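Local coordinates for small TOPRIM domain protein (Geobacillus stearothermophilus, PDB 2FCJ) that is of unknown function but carries a Toprim fold, the domain found in topoisomerases and DnaG-type primases, and so may act on nucleic acids, at residues 64-67 and 68-71. Numbering follows the deposited sequence.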
ATOM      1  N   GLU A  64       9.796   5.404   6.283  1.00 21.38           N
ATOM      2  CA  GLU A  64      10.832   5.924   5.406  1.00 23.76           C
ATOM      3  C   GLU A  64      11.919   4.878   5.152  1.00 23.49           C
ATOM      4  O   GLU A  64      12.429   4.753   4.031  1.00 24.29           O
ATOM      5  CB  GLU A  64      11.429   7.210   6.001  1.00 24.45           C
ATOM      6  CG  GLU A  64      12.124   8.083   4.985  1.00 29.74           C
ATOM      7  CD  GLU A  64      11.161   8.799   4.058  1.00 30.04           C
ATOM      8  OE1 GLU A  64      10.021   8.335   3.889  1.00 28.15           O
ATOM      9  OE2 GLU A  64      11.547   9.852   3.508  1.00 32.06           O
ATOM     10  N   LYS A  65      12.222   4.078   6.165  1.00 23.32           N
ATOM     11  CA  LYS A  65      13.169   2.972   6.018  1.00 25.24           C
ATOM     12  C   LYS A  65      12.682   1.960   4.976  1.00 22.25           C
ATOM     13  O   LYS A  65      13.449   1.450   4.153  1.00 23.76           O
ATOM     14  CB  LYS A  65      13.360   2.264   7.360  1.00 28.59           C
ATOM     15  CG  LYS A  65      14.415   1.172   7.353  1.00 31.96           C
ATOM     16  CD  LYS A  65      14.963   0.929   8.760  1.00 34.99           C
ATOM     17  CE  LYS A  65      14.044  -0.001   9.551  1.00 37.08           C
ATOM     18  NZ  LYS A  65      14.747  -0.636  10.711  1.00 37.62           N
ATOM     19  N   LEU A  66      11.404   1.619   5.057  1.00 22.20           N
ATOM     20  CA  LEU A  66      10.811   0.707   4.108  1.00 21.03           C
ATOM     21  C   LEU A  66      10.787   1.317   2.713  1.00 20.66           C
ATOM     22  O   LEU A  66      11.150   0.670   1.745  1.00 22.11           O
ATOM     23  CB  LEU A  66       9.401   0.358   4.566  1.00 23.65           C
ATOM     24  CG  LEU A  66       8.707  -0.767   3.808  1.00 23.41           C
ATOM     25  CD1 LEU A  66       9.492  -2.075   3.950  1.00 25.02           C
ATOM     26  CD2 LEU A  66       7.295  -0.948   4.350  1.00 25.06           C
ATOM     27  N   ARG A  67      10.462   2.597   2.623  1.00 21.62           N
ATOM     28  CA  ARG A  67      10.509   3.242   1.312  1.00 21.09           C
ATOM     29  C   ARG A  67      11.907   3.208   0.717  1.00 20.53           C
ATOM     30  O   ARG A  67      12.073   2.975  -0.487  1.00 21.54           O
ATOM     31  CB  ARG A  67      10.027   4.682   1.377  1.00 20.58           C
ATOM     32  CG  ARG A  67       8.554   4.809   1.653  1.00 23.19           C
ATOM     33  CD  ARG A  67       8.101   6.203   1.337  1.00 21.66           C
ATOM     34  NE  ARG A  67       6.772   6.439   1.866  1.00 23.75           N
ATOM     35  CZ  ARG A  67       5.657   6.018   1.275  1.00 23.49           C
ATOM     36  NH1 ARG A  67       5.718   5.373   0.116  1.00 24.23           N
ATOM     37  NH2 ARG A  67       4.478   6.274   1.833  1.00 24.91           N
ATOM     38  N   ARG A  68      12.918   3.450   1.540  1.00 22.18           N
ATOM     39  CA  ARG A  68      14.285   3.463   1.061  1.00 20.88           C
ATOM     40  C   ARG A  68      14.691   2.089   0.539  1.00 20.92           C
ATOM     41  O   ARG A  68      15.329   1.975  -0.511  1.00 21.39           O
ATOM     42  CB  ARG A  68      15.228   3.896   2.178  1.00 21.37           C
ATOM     43  CG  ARG A  68      16.648   4.084   1.671  1.00 22.26           C
ATOM     44  CD  ARG A  68      17.540   4.677   2.733  1.00 25.90           C
ATOM     45  NE  ARG A  68      17.364   3.974   3.993  1.00 25.48           N
ATOM     46  CZ  ARG A  68      17.656   4.482   5.184  1.00 25.60           C
ATOM     47  NH1 ARG A  68      18.184   5.695   5.287  1.00 27.59           N
ATOM     48  NH2 ARG A  68      17.451   3.755   6.271  1.00 28.16           N
ATOM     49  N   GLN A  69      14.286   1.046   1.260  1.00 20.68           N
ATOM     50  CA  GLN A  69      14.564  -0.317   0.823  1.00 21.14           C
ATOM     51  C   GLN A  69      13.904  -0.580  -0.527  1.00 20.84           C
ATOM     52  O   GLN A  69      14.502  -1.192  -1.422  1.00 21.93           O
ATOM     53  CB  GLN A  69      14.062  -1.313   1.857  1.00 21.73           C
ATOM     54  CG  GLN A  69      14.487  -2.717   1.548  1.00 21.62           C
ATOM     55  CD  GLN A  69      13.878  -3.713   2.483  1.00 20.71           C
ATOM     56  OE1 GLN A  69      12.866  -3.438   3.138  1.00 23.22           O
ATOM     57  NE2 GLN A  69      14.477  -4.898   2.541  1.00 20.70           N
ATOM     58  N   PHE A  70      12.656  -0.150  -0.663  1.00 20.69           N
ATOM     59  CA  PHE A  70      11.941  -0.346  -1.914  1.00 21.18           C
ATOM     60  C   PHE A  70      12.579   0.401  -3.079  1.00 20.18           C
ATOM     61  O   PHE A  70      12.579  -0.087  -4.202  1.00 20.42           O
ATOM     62  CB  PHE A  70      10.457   0.025  -1.784  1.00 22.43           C
ATOM     63  CG  PHE A  70       9.582  -1.119  -1.317  1.00 22.52           C
ATOM     64  CD1 PHE A  70       9.722  -1.656  -0.050  1.00 24.55           C
ATOM     65  CD2 PHE A  70       8.645  -1.690  -2.161  1.00 22.84           C
ATOM     66  CE1 PHE A  70       8.915  -2.721   0.378  1.00 25.76           C
ATOM     67  CE2 PHE A  70       7.840  -2.745  -1.733  1.00 23.83           C
ATOM     68  CZ  PHE A  70       7.985  -3.254  -0.467  1.00 25.51           C
ATOM     69  N   ARG A  71      13.056   1.618  -2.841  1.00 20.77           N
ATOM     70  CA  ARG A  71      13.664   2.379  -3.926  1.00 20.94           C
ATOM     71  C   ARG A  71      14.897   1.658  -4.474  1.00 20.47           C
ATOM     72  O   ARG A  71      15.180   1.712  -5.677  1.00 22.86           O
ATOM     73  CB  ARG A  71      13.995   3.797  -3.468  1.00 20.69           C
ATOM     74  CG  ARG A  71      12.776   4.690  -3.317  1.00 21.21           C
ATOM     75  CD  ARG A  71      13.178   6.149  -3.333  1.00 23.11           C
ATOM     76  NE  ARG A  71      14.104   6.429  -2.243  1.00 24.06           N
ATOM     77  CZ  ARG A  71      13.727   6.794  -1.024  1.00 22.44           C
ATOM     78  NH1 ARG A  71      12.440   6.965  -0.759  1.00 23.16           N
ATOM     79  NH2 ARG A  71      14.641   7.042  -0.090  1.00 22.20           N
TER
HETATM   80  O   HOH W   1      16.142   1.303   4.320  1.00 29.77           O
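L66 and F70, one helical turn apart, run alongside each other on the inner side of the helix, with CD1 of L66 3.7 Å from CE1 of F70. The same ring turns its edge to the backbone, its CD1 3.3 Å from the carbonyl O of L66. That oxygen accepts a hydrogen bond from the backbone N of F70 (3.0 Å), one of four successive i to i+4 bonds, by which the carbonyls of 64-67 hold the amides of 68-71. On the outer side, K65 O has two partners: the amide N of Q69 and a water, which donates to it at 2.7 Å and accepts from NE of R68 at 3.0 Å. The bend of the R68 chain at chi3 (47°) brings NE back to this water, which lies in the guanidinium plane. R71, likewise bent at chi3 (-60°), folds back and lays one face of its guanidinium over R67 O, which sits off toward the rim of the group. Farther out, R67 NH2 bonds L80 O, and Q69 NE2 reaches I36 O and D38 OD1, while L66 and F70 both pack on L55. Helix 61-73 thus illustrates an amphipathic crossover helix, joining parallel strands 52-56 and 78-80 in a beta-alpha-beta unit of the Toprim fold.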